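Long-range contacts in Dbv8 protein (Nonomuraea, PDB 4MFZ), which probably transfers a long fatty acyl chain from acyl-CoA to the amino sugar of a glycopeptide antibiotic, as a GNAT-type N-acyltransferase: residues 46-51 with 95-100; 104-109 with 140-145; 289-294 with 327-332. All blocks are in the same frame, centred on the assembly; numbering follows the deposited sequence.

Contact 1. Residues 46-51 with 95-100; sequences LGPPPE and LERAHH
His100 and the proline run Pro48-Pro49-Pro50 form a loop-on-helix contact at the protein surface, where the chain leaving helix 37-46 is laid across helix 89-104 of the N-acyltransferase N-terminal domain. A hydrogen bond runs from His100 ND1 to Gly47 O, 2.9 Å long and nearly straight at 171°. The oxygen lies in the plane of the imidazole, whereas the donor stands well above the carbonyl plane of Gly47, so the bond is well aimed from the ring side alone. CG of His100 is anti to the backbone N (chi1 -169°), which swings the ring out from the helix so that one face meets Pro49 and Pro50. Two CH-pi contacts follow over that face: Pro49 CA lies 3.9 Å from the ring centroid and Pro50 CD 4.1 Å from it.

Gly47, with positive phi, is where helix 37-46 gives up its helical backbone and the extended pair Pro48-Pro49 begins. Farther on, the Pro49 ring sits crosswise to its neighbours on the helix: its CD approaches Glu96 CG at 3.5 Å, and its CB meets the edge of the His99 ring at CD2, 3.7 Å away. Pro48 lies alongside Arg97, its CD 3.8 Å from NH2 over one face of the guanidinium. That group is held by Glu96 through a salt bridge, NH1 to OE1 at 3.0 Å, and makes a cation-pi contact with Trp93. His99 ND1 is bonded to Thr138 OG1, while a water on its NE2 reaches Glu51 O only weakly.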
loop_
_atom_site.group_PDB
_atom_site.type_symbol
_atom_site.label_atom_id
_atom_site.label_comp_id
_atom_site.label_asym_id
_atom_site.label_seq_id
_atom_site.Cartn_x
_atom_site.Cartn_y
_atom_site.Cartn_z
ATOM N N LEU A 46 -9.683 -20.886 -9.523
ATOM C CA LEU A 46 -9.823 -20.995 -8.054
ATOM C C LEU A 46 -11.253 -21.292 -7.607
ATOM O O LEU A 46 -11.464 -22.107 -6.713
ATOM C CB LEU A 46 -9.335 -19.727 -7.307
ATOM C CG LEU A 46 -7.835 -19.401 -7.369
ATOM C CD1 LEU A 46 -7.554 -17.989 -6.880
ATOM C CD2 LEU A 46 -6.976 -20.387 -6.606
ATOM N N GLY A 47 -12.228 -20.634 -8.220
ATOM C CA GLY A 47 -13.613 -20.777 -7.757
ATOM C C GLY A 47 -13.850 -20.095 -6.405
ATOM O O GLY A 47 -12.958 -19.393 -5.884
ATOM N N PRO A 48 -15.050 -20.283 -5.830
ATOM C CA PRO A 48 -15.411 -19.615 -4.571
ATOM C C PRO A 48 -14.565 -20.132 -3.395
ATOM O O PRO A 48 -14.142 -21.286 -3.406
ATOM C CB PRO A 48 -16.886 -20.001 -4.356
ATOM C CG PRO A 48 -17.358 -20.671 -5.607
ATOM C CD PRO A 48 -16.141 -21.135 -6.359
ATOM N N PRO A 49 -14.308 -19.272 -2.399
ATOM C CA PRO A 49 -13.515 -19.648 -1.209
ATOM C C PRO A 49 -14.181 -20.744 -0.360
ATOM O O PRO A 49 -15.418 -20.826 -0.311
ATOM C CB PRO A 49 -13.473 -18.338 -0.398
ATOM C CG PRO A 49 -14.755 -17.628 -0.791
ATOM C CD PRO A 49 -14.935 -17.939 -2.246
ATOM N N PRO A 50 -13.370 -21.566 0.345
ATOM C CA PRO A 50 -13.985 -22.595 1.194
ATOM C C PRO A 50 -14.780 -21.967 2.338
ATOM O O PRO A 50 -15.704 -22.603 2.858
ATOM C CB PRO A 50 -12.779 -23.395 1.723
ATOM C CG PRO A 50 -11.619 -22.463 1.630
ATOM C CD PRO A 50 -11.894 -21.554 0.458
ATOM N N GLU A 51 -14.436 -20.728 2.701
ATOM C CA GLU A 51 -15.164 -19.947 3.707
ATOM C C GLU A 51 -15.959 -18.844 3.045
ATOM O O GLU A 51 -15.362 -17.922 2.472
ATOM C CB GLU A 51 -14.176 -19.260 4.639
ATOM C CG GLU A 51 -13.404 -20.183 5.552
ATOM C CD GLU A 51 -14.069 -20.322 6.904
ATOM O OE1 GLU A 51 -15.299 -20.592 6.951
ATOM O OE2 GLU A 51 -13.352 -20.162 7.920
ATOM N N LEU A 95 -15.143 -10.662 -6.415
ATOM C CA LEU A 95 -14.763 -10.460 -5.007
ATOM C C LEU A 95 -14.460 -11.800 -4.332
ATOM O O LEU A 95 -13.454 -11.969 -3.623
ATOM C CB LEU A 95 -15.945 -9.814 -4.277
ATOM C CG LEU A 95 -15.885 -9.693 -2.754
ATOM C CD1 LEU A 95 -14.668 -8.899 -2.303
ATOM C CD2 LEU A 95 -17.176 -9.047 -2.243
ATOM N N GLU A 96 -15.364 -12.738 -4.557
ATOM C CA GLU A 96 -15.263 -14.096 -4.050
ATOM C C GLU A 96 -13.931 -14.743 -4.412
ATOM O O GLU A 96 -13.231 -15.306 -3.549
ATOM C CB GLU A 96 -16.370 -14.912 -4.725
ATOM C CG GLU A 96 -17.204 -15.668 -3.744
ATOM C CD GLU A 96 -18.471 -16.221 -4.357
ATOM O OE1 GLU A 96 -18.548 -16.400 -5.604
ATOM O OE2 GLU A 96 -19.396 -16.450 -3.561
ATOM N N ARG A 97 -13.637 -14.714 -5.708
ATOM C CA ARG A 97 -12.441 -15.364 -6.252
ATOM C C ARG A 97 -11.153 -14.591 -5.959
ATOM O O ARG A 97 -10.121 -15.197 -5.676
ATOM C CB ARG A 97 -12.639 -15.659 -7.764
ATOM C CG ARG A 97 -13.709 -16.727 -7.968
ATOM C CD ARG A 97 -14.347 -16.755 -9.356
ATOM N NE ARG A 97 -15.385 -17.801 -9.446
ATOM C CZ ARG A 97 -16.556 -17.750 -8.809
ATOM N NH1 ARG A 97 -16.897 -16.687 -8.036
ATOM N NH2 ARG A 97 -17.423 -18.746 -8.967
ATOM N N ALA A 98 -11.203 -13.262 -6.014
ATOM C CA ALA A 98 -10.086 -12.415 -5.545
ATOM C C ALA A 98 -9.736 -12.697 -4.082
ATOM O O ALA A 98 -8.581 -12.845 -3.754
ATOM C CB ALA A 98 -10.402 -10.929 -5.729
ATOM N N HIS A 99 -10.736 -12.745 -3.211
ATOM C CA HIS A 99 -10.531 -13.091 -1.805
ATOM C C HIS A 99 -9.893 -14.472 -1.658
ATOM O O HIS A 99 -8.984 -14.676 -0.847
ATOM C CB HIS A 99 -11.864 -13.034 -1.068
ATOM C CG HIS A 99 -11.860 -13.762 0.243
ATOM N ND1 HIS A 99 -11.156 -13.328 1.320
ATOM C CD2 HIS A 99 -12.481 -14.949 0.628
ATOM C CE1 HIS A 99 -11.337 -14.195 2.335
ATOM N NE2 HIS A 99 -12.124 -15.194 1.901
ATOM N N HIS A 100 -10.362 -15.412 -2.468
ATOM C CA HIS A 100 -9.862 -16.767 -2.435
ATOM C C HIS A 100 -8.395 -16.790 -2.752
ATOM O O HIS A 100 -7.655 -17.490 -2.082
ATOM C CB HIS A 100 -10.653 -17.683 -3.390
ATOM C CG HIS A 100 -10.360 -19.154 -3.198
ATOM N ND1 HIS A 100 -10.982 -20.122 -3.917
ATOM C CD2 HIS A 100 -9.503 -19.813 -2.303
ATOM C CE1 HIS A 100 -10.525 -21.334 -3.515
ATOM N NE2 HIS A 100 -9.624 -21.135 -2.524
HETATM O O HOH W 1 -11.931 -18.089 2.546
#

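Contact 2. Residues 104-109 with 140-145; sequences RHMGDY and PALRRF. With NA (sodium ion), chain C.
Ala141 is the first residue of the helical segment to meet the loop: its CB lies 3.8 Å from Met106 CE, the methyl at the end of a side chain laid against helix 130-148. One residue on, Leu142 meets the same thioether with its backbone and its side chain. Met106 CE packs on the backbone, 3.7 Å from Leu142 N, and Met106 SD lies 4.2 Å from Leu142 CD2. Leu142 also touches Leu160 of helix 153-160.

A turn of helix beyond Ala141, Phe145 completes the contact. Its CB is 3.7 Å from Met106 CG, and Met106 SD stands 5.1 Å from the ring centroid, 42° off the ring normal, an oblique Met-aromatic contact. Met106 reaches all three residues because CG is anti to its backbone N (chi1 175°) and the chain then bends at chi2 and chi3, folding the methyl back along the helix. Over one face of the Phe145 ring comes Gly107 CA, 3.9 Å from the centroid and 28° off the normal, a CH-pi contact. Gly107 sits in the type II beta turn from His105 to Asp108, closed by a backbone bond from Asp108 N to His105 O. With no side chain, Gly107 lets its CA come to 3.5 Å from Phe145 CZ.

At the turn's first residue, His105 NE2 binds a sodium ion at 2.2 Å, with four waters as its other ligands. Between the segments themselves the evidence is wholly apolar, CH-pi and sulfur-aromatic: the join rests on shape and dispersion, while polar groups find partners elsewhere, such as Arg190, which bonds the turn backbone.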
loop_
_atom_site.group_PDB
_atom_site.type_symbol
_atom_site.label_atom_id
_atom_site.label_comp_id
_atom_site.label_asym_id
_atom_site.label_seq_id
_atom_site.Cartn_x
_atom_site.Cartn_y
_atom_site.Cartn_z
ATOM N N ARG A 104 -5.423 -18.306 -0.153
ATOM C CA ARG A 104 -4.683 -19.445 -0.710
ATOM C C ARG A 104 -3.143 -19.381 -0.538
ATOM O O ARG A 104 -2.509 -20.420 -0.367
ATOM C CB ARG A 104 -5.044 -19.566 -2.196
ATOM C CG ARG A 104 -4.376 -20.693 -2.957
ATOM C CD ARG A 104 -5.208 -21.955 -2.816
ATOM N NE ARG A 104 -4.808 -22.941 -3.807
ATOM C CZ ARG A 104 -3.731 -23.703 -3.689
ATOM N NH1 ARG A 104 -2.951 -23.593 -2.613
ATOM N NH2 ARG A 104 -3.434 -24.574 -4.649
ATOM N N HIS A 105 -2.533 -18.192 -0.622
ATOM C CA HIS A 105 -1.113 -18.029 -0.266
ATOM C C HIS A 105 -0.891 -17.037 0.845
ATOM O O HIS A 105 0.087 -16.300 0.858
ATOM C CB HIS A 105 -0.258 -17.691 -1.489
ATOM C CG HIS A 105 -0.408 -18.687 -2.616
ATOM N ND1 HIS A 105 -0.087 -19.992 -2.478
ATOM C CD2 HIS A 105 -0.917 -18.543 -3.895
ATOM C CE1 HIS A 105 -0.355 -20.643 -3.617
ATOM N NE2 HIS A 105 -0.868 -19.757 -4.488
ATOM N N MET A 106 -1.824 -17.027 1.788
ATOM C CA MET A 106 -1.755 -16.195 2.971
ATOM C C MET A 106 -0.414 -16.376 3.676
ATOM O O MET A 106 -0.032 -17.478 4.068
ATOM C CB MET A 106 -2.933 -16.513 3.907
ATOM C CG MET A 106 -2.907 -15.781 5.250
ATOM S SD MET A 106 -3.149 -13.999 5.100
ATOM C CE MET A 106 -4.904 -13.936 4.703
ATOM N N GLY A 107 0.316 -15.279 3.803
ATOM C CA GLY A 107 1.524 -15.276 4.622
ATOM C C GLY A 107 2.737 -15.883 3.969
ATOM O O GLY A 107 3.779 -15.995 4.607
ATOM N N ASP A 108 2.630 -16.236 2.692
ATOM C CA ASP A 108 3.714 -16.939 2.030
ATOM C C ASP A 108 4.496 -16.000 1.138
ATOM O O ASP A 108 4.059 -15.693 0.010
ATOM C CB ASP A 108 3.177 -18.127 1.226
ATOM C CG ASP A 108 4.290 -18.907 0.519
ATOM O OD1 ASP A 108 5.472 -18.507 0.582
ATOM O OD2 ASP A 108 3.983 -19.929 -0.122
ATOM N N TYR A 109 5.662 -15.560 1.625
ATOM C CA TYR A 109 6.471 -14.559 0.903
ATOM C C TYR A 109 7.259 -15.116 -0.304
ATOM O O TYR A 109 7.838 -14.337 -1.071
ATOM C CB TYR A 109 7.411 -13.826 1.863
ATOM C CG TYR A 109 8.334 -14.759 2.602
ATOM C CD1 TYR A 109 9.514 -15.189 2.013
ATOM C CD2 TYR A 109 8.017 -15.230 3.885
ATOM C CE1 TYR A 109 10.361 -16.071 2.652
ATOM C CE2 TYR A 109 8.868 -16.114 4.543
ATOM C CZ TYR A 109 10.036 -16.533 3.907
ATOM O OH TYR A 109 10.923 -17.385 4.527
ATOM N N PRO A 140 -10.878 -11.603 8.505
ATOM C CA PRO A 140 -10.830 -12.754 9.398
ATOM C C PRO A 140 -9.690 -13.748 9.124
ATOM O O PRO A 140 -9.055 -14.211 10.083
ATOM C CB PRO A 140 -12.223 -13.397 9.238
ATOM C CG PRO A 140 -13.099 -12.257 8.844
ATOM C CD PRO A 140 -12.232 -11.428 7.930
ATOM N N ALA A 141 -9.431 -14.083 7.855
ATOM C CA ALA A 141 -8.262 -14.899 7.500
ATOM C C ALA A 141 -6.963 -14.215 7.922
ATOM O O ALA A 141 -6.061 -14.835 8.458
ATOM C CB ALA A 141 -8.230 -15.135 5.990
ATOM N N LEU A 142 -6.850 -12.926 7.631
ATOM C CA LEU A 142 -5.627 -12.208 7.957
ATOM C C LEU A 142 -5.356 -12.307 9.464
ATOM O O LEU A 142 -4.232 -12.593 9.899
ATOM C CB LEU A 142 -5.748 -10.718 7.522
ATOM C CG LEU A 142 -4.562 -9.802 7.807
ATOM C CD1 LEU A 142 -4.604 -9.339 9.258
ATOM C CD2 LEU A 142 -3.254 -10.516 7.532
ATOM N N ARG A 143 -6.390 -12.036 10.240
ATOM C CA ARG A 143 -6.334 -12.082 11.683
ATOM C C ARG A 143 -6.073 -13.472 12.202
ATOM O O ARG A 143 -5.296 -13.623 13.137
ATOM C CB ARG A 143 -7.584 -11.456 12.288
ATOM C CG ARG A 143 -7.435 -9.933 12.281
ATOM C CD ARG A 143 -8.749 -9.174 12.306
ATOM N NE ARG A 143 -9.273 -8.803 13.628
ATOM C CZ ARG A 143 -8.621 -8.826 14.800
ATOM N NH1 ARG A 143 -7.340 -9.217 14.901
ATOM N NH2 ARG A 143 -9.278 -8.451 15.905
ATOM N N ARG A 144 -6.667 -14.498 11.578
ATOM C CA ARG A 144 -6.266 -15.856 11.935
ATOM C C ARG A 144 -4.770 -16.090 11.710
ATOM O O ARG A 144 -4.099 -16.661 12.574
ATOM C CB ARG A 144 -7.110 -16.913 11.226
ATOM C CG ARG A 144 -8.495 -17.056 11.832
ATOM C CD ARG A 144 -9.236 -18.257 11.253
ATOM N NE ARG A 144 -9.418 -18.202 9.806
ATOM C CZ ARG A 144 -10.466 -17.672 9.183
ATOM N NH1 ARG A 144 -11.458 -17.103 9.866
ATOM N NH2 ARG A 144 -10.508 -17.697 7.856
ATOM N N PHE A 145 -4.231 -15.639 10.579
ATOM C CA PHE A 145 -2.776 -15.761 10.321
ATOM C C PHE A 145 -1.899 -15.021 11.368
ATOM O O PHE A 145 -0.935 -15.571 11.893
ATOM C CB PHE A 145 -2.405 -15.288 8.907
ATOM C CG PHE A 145 -0.931 -15.423 8.602
ATOM C CD1 PHE A 145 -0.327 -16.690 8.551
ATOM C CD2 PHE A 145 -0.141 -14.298 8.394
ATOM C CE1 PHE A 145 1.037 -16.834 8.313
ATOM C CE2 PHE A 145 1.223 -14.436 8.136
ATOM C CZ PHE A 145 1.818 -15.703 8.101
HETATM NA NA NA C . -1.386 -20.090 -6.616
HETATM O O HOH W 2 -1.629 -22.049 -8.271
HETATM O O HOH W 3 -1.115 -17.895 -7.034
HETATM O O HOH W 4 -3.532 -19.615 -6.799
HETATM O O HOH W 5 0.520 -19.730 -7.784
#

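Contact 3. Residues 289-294 with 327-332; sequences DGDDAI and RHWYQR
Strand 281-289 ends on the edge of the mixed sheet of the GNAT-like C-terminal domain, and this contact binds that end, together with the start of helix 291-299, to the beginning of strand 330-337. The two strands are antiparallel neighbours: Asp289 and Tyr330 form a non-hydrogen-bonded pair, with CA atoms 4.9 Å apart and side chains diverging. Just past it, Gly290 N donates to Trp329 O at 2.7 Å, a bent bond of 132°. Gly290 occupies the N-cap position of the helix; its CA lies 4.0 Å from Tyr330 CA, with no side chain to stand between them, which is evidence of a tight strand-to-helix corner.

The helix then returns a second bond. Trp329 N points to Asp291 OD1, 2.8 Å away at 170°, and meets the carboxylate oxygen nearly end-on to its C-O bond. One backbone N-H thus finds a side-chain acceptor where the strand pairing gives way to the helix. Farther along, Ala293 CB touches Gln331 OE1 at 3.8 Å, and Gln331 itself continues the ladder through backbone bonds with Gln288.

Next to this polar pair, the buried Trp329 indole is covered by Ile294; it also touches Leu323 of helix 314-324 and makes a weak hydrogen bond from NE1 to Val319 O. Ile294 CG1 is anti to the backbone N (chi1 -160°), and this sends the two ends of the side chain to different parts of the indole. CG2 lies 3.8 Å from Trp329 CD1, on the five-membered ring, while Ile294 CD1 sits over the face of the six-membered ring, 4.1 Å from its centroid.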
loop_
_atom_site.group_PDB
_atom_site.type_symbol
_atom_site.label_atom_id
_atom_site.label_comp_id
_atom_site.label_asym_id
_atom_site.label_seq_id
_atom_site.Cartn_x
_atom_site.Cartn_y
_atom_site.Cartn_z
ATOM N N ASP A 289 14.518 8.071 -13.079
ATOM C CA ASP A 289 13.814 9.351 -13.188
ATOM C C ASP A 289 12.881 9.526 -12.009
ATOM O O ASP A 289 12.169 8.608 -11.637
ATOM C CB ASP A 289 13.022 9.421 -14.492
ATOM C CG ASP A 289 13.904 9.303 -15.719
ATOM O OD1 ASP A 289 15.141 9.464 -15.595
ATOM O OD2 ASP A 289 13.360 9.050 -16.818
ATOM N N GLY A 290 12.906 10.702 -11.397
ATOM C CA GLY A 290 12.156 10.912 -10.167
ATOM C C GLY A 290 11.199 12.080 -10.138
ATOM O O GLY A 290 10.644 12.390 -9.077
ATOM N N ASP A 291 10.987 12.736 -11.280
ATOM C CA ASP A 291 10.056 13.872 -11.312
ATOM C C ASP A 291 8.645 13.442 -10.922
ATOM O O ASP A 291 8.027 14.058 -10.052
ATOM C CB ASP A 291 10.044 14.570 -12.681
ATOM C CG ASP A 291 11.375 15.252 -13.025
ATOM O OD1 ASP A 291 12.274 15.384 -12.163
ATOM O OD2 ASP A 291 11.498 15.688 -14.187
ATOM N N ASP A 292 8.138 12.373 -11.540
ATOM C CA ASP A 292 6.791 11.859 -11.210
ATOM C C ASP A 292 6.681 11.506 -9.732
ATOM O O ASP A 292 5.706 11.877 -9.048
ATOM C CB ASP A 292 6.429 10.610 -12.040
ATOM C CG ASP A 292 6.109 10.928 -13.503
ATOM O OD1 ASP A 292 6.373 12.061 -13.952
ATOM O OD2 ASP A 292 5.591 10.030 -14.211
ATOM N N ALA A 293 7.683 10.780 -9.239
ATOM C CA ALA A 293 7.612 10.260 -7.891
ATOM C C ALA A 293 7.687 11.373 -6.832
ATOM O O ALA A 293 6.971 11.325 -5.844
ATOM C CB ALA A 293 8.701 9.227 -7.665
ATOM N N ILE A 294 8.550 12.360 -7.026
ATOM C CA ILE A 294 8.629 13.467 -6.067
ATOM C C ILE A 294 7.355 14.329 -6.075
ATOM O O ILE A 294 6.863 14.732 -5.027
ATOM C CB ILE A 294 9.898 14.304 -6.243
ATOM C CG1 ILE A 294 10.180 15.084 -4.955
ATOM C CG2 ILE A 294 9.797 15.182 -7.484
ATOM C CD1 ILE A 294 11.607 15.544 -4.799
ATOM N N ARG A 327 15.602 21.660 -14.451
ATOM C CA ARG A 327 16.412 20.602 -13.808
ATOM C C ARG A 327 15.563 19.392 -13.392
ATOM O O ARG A 327 14.343 19.463 -13.437
ATOM C CB ARG A 327 17.175 21.176 -12.615
ATOM C CG ARG A 327 18.186 22.226 -13.032
ATOM C CD ARG A 327 18.853 22.894 -11.840
ATOM N NE ARG A 327 19.731 21.965 -11.132
ATOM C CZ ARG A 327 20.298 22.219 -9.952
ATOM N NH1 ARG A 327 20.087 23.376 -9.328
ATOM N NH2 ARG A 327 21.077 21.305 -9.387
ATOM N N HIS A 328 16.200 18.299 -12.983
ATOM C CA HIS A 328 15.471 17.036 -12.706
ATOM C C HIS A 328 15.737 16.356 -11.396
ATOM O O HIS A 328 16.831 16.442 -10.856
ATOM C CB HIS A 328 15.649 16.044 -13.859
ATOM C CG HIS A 328 15.029 16.526 -15.146
ATOM N ND1 HIS A 328 15.740 17.177 -16.093
ATOM C CD2 HIS A 328 13.704 16.496 -15.594
ATOM C CE1 HIS A 328 14.916 17.522 -17.115
ATOM N NE2 HIS A 328 13.667 17.107 -16.802
ATOM N N TRP A 329 14.721 15.642 -10.907
ATOM C CA TRP A 329 14.822 14.838 -9.690
ATOM C C TRP A 329 15.041 13.387 -9.985
ATOM O O TRP A 329 14.508 12.864 -10.961
ATOM C CB TRP A 329 13.548 14.994 -8.880
ATOM C CG TRP A 329 13.368 16.405 -8.394
ATOM C CD1 TRP A 329 12.526 17.388 -8.918
ATOM C CD2 TRP A 329 14.080 17.044 -7.289
ATOM N NE1 TRP A 329 12.654 18.569 -8.209
ATOM C CE2 TRP A 329 13.574 18.425 -7.214
ATOM C CE3 TRP A 329 15.043 16.622 -6.372
ATOM C CZ2 TRP A 329 14.024 19.325 -6.252
ATOM C CZ3 TRP A 329 15.494 17.542 -5.412
ATOM C CH2 TRP A 329 14.987 18.860 -5.347
ATOM N N TYR A 330 15.807 12.717 -9.120
ATOM C CA TYR A 330 16.048 11.263 -9.236
ATOM C C TYR A 330 15.617 10.467 -8.000
ATOM O O TYR A 330 15.646 10.970 -6.883
ATOM C CB TYR A 330 17.524 10.983 -9.595
ATOM C CG TYR A 330 17.889 11.685 -10.873
ATOM C CD1 TYR A 330 17.651 11.080 -12.110
ATOM C CD2 TYR A 330 18.399 12.987 -10.855
ATOM C CE1 TYR A 330 17.941 11.736 -13.299
ATOM C CE2 TYR A 330 18.688 13.651 -12.034
ATOM C CZ TYR A 330 18.453 13.021 -13.248
ATOM O OH TYR A 330 18.739 13.676 -14.423
ATOM N N GLN A 331 15.183 9.231 -8.221
ATOM C CA GLN A 331 15.025 8.249 -7.166
ATOM C C GLN A 331 16.330 7.495 -7.021
ATOM O O GLN A 331 17.010 7.240 -8.026
ATOM C CB GLN A 331 13.976 7.239 -7.568
ATOM C CG GLN A 331 12.563 7.776 -7.592
ATOM C CD GLN A 331 11.580 6.649 -7.742
ATOM O OE1 GLN A 331 10.874 6.281 -6.805
ATOM N NE2 GLN A 331 11.565 6.057 -8.916
ATOM N N ARG A 332 16.686 7.118 -5.798
ATOM C CA ARG A 332 17.831 6.216 -5.604
ATOM C C ARG A 332 17.411 5.008 -4.791
ATOM O O ARG A 332 16.487 5.094 -3.972
ATOM C CB ARG A 332 19.042 6.912 -4.945
ATOM C CG ARG A 332 19.376 8.299 -5.485
ATOM C CD ARG A 332 20.161 8.274 -6.789
ATOM N NE ARG A 332 21.584 8.228 -6.497
ATOM C CZ ARG A 332 22.292 7.115 -6.497
ATOM N NH1 ARG A 332 21.703 5.991 -6.799
ATOM N NH2 ARG A 332 23.576 7.125 -6.203
#

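In the fold
From the N terminus the three contacts follow in series, none crossing or enclosing another. Contact 1 closes a loop of 43 residues, largely helical, bringing the exit of helix 37-46 onto helix 89-104. The same helix then runs into the loop of contact 2, which closes over 30 residues by setting that loop on helix 130-148. The two are neighbours, 14 Å between centres, and meet through a weak, long ion pair of Glu51 with Arg144. Contact 3 lies across the chain's centre, 40 and 35 Å from the centres of contacts 1 and 2. Its 32-residue loop, holding the rest of helix 291-299 and helix 314-324, ties the end of strand 281-289 and the start of helix 291-299 to strand 330-337, near decanoyl-CoA.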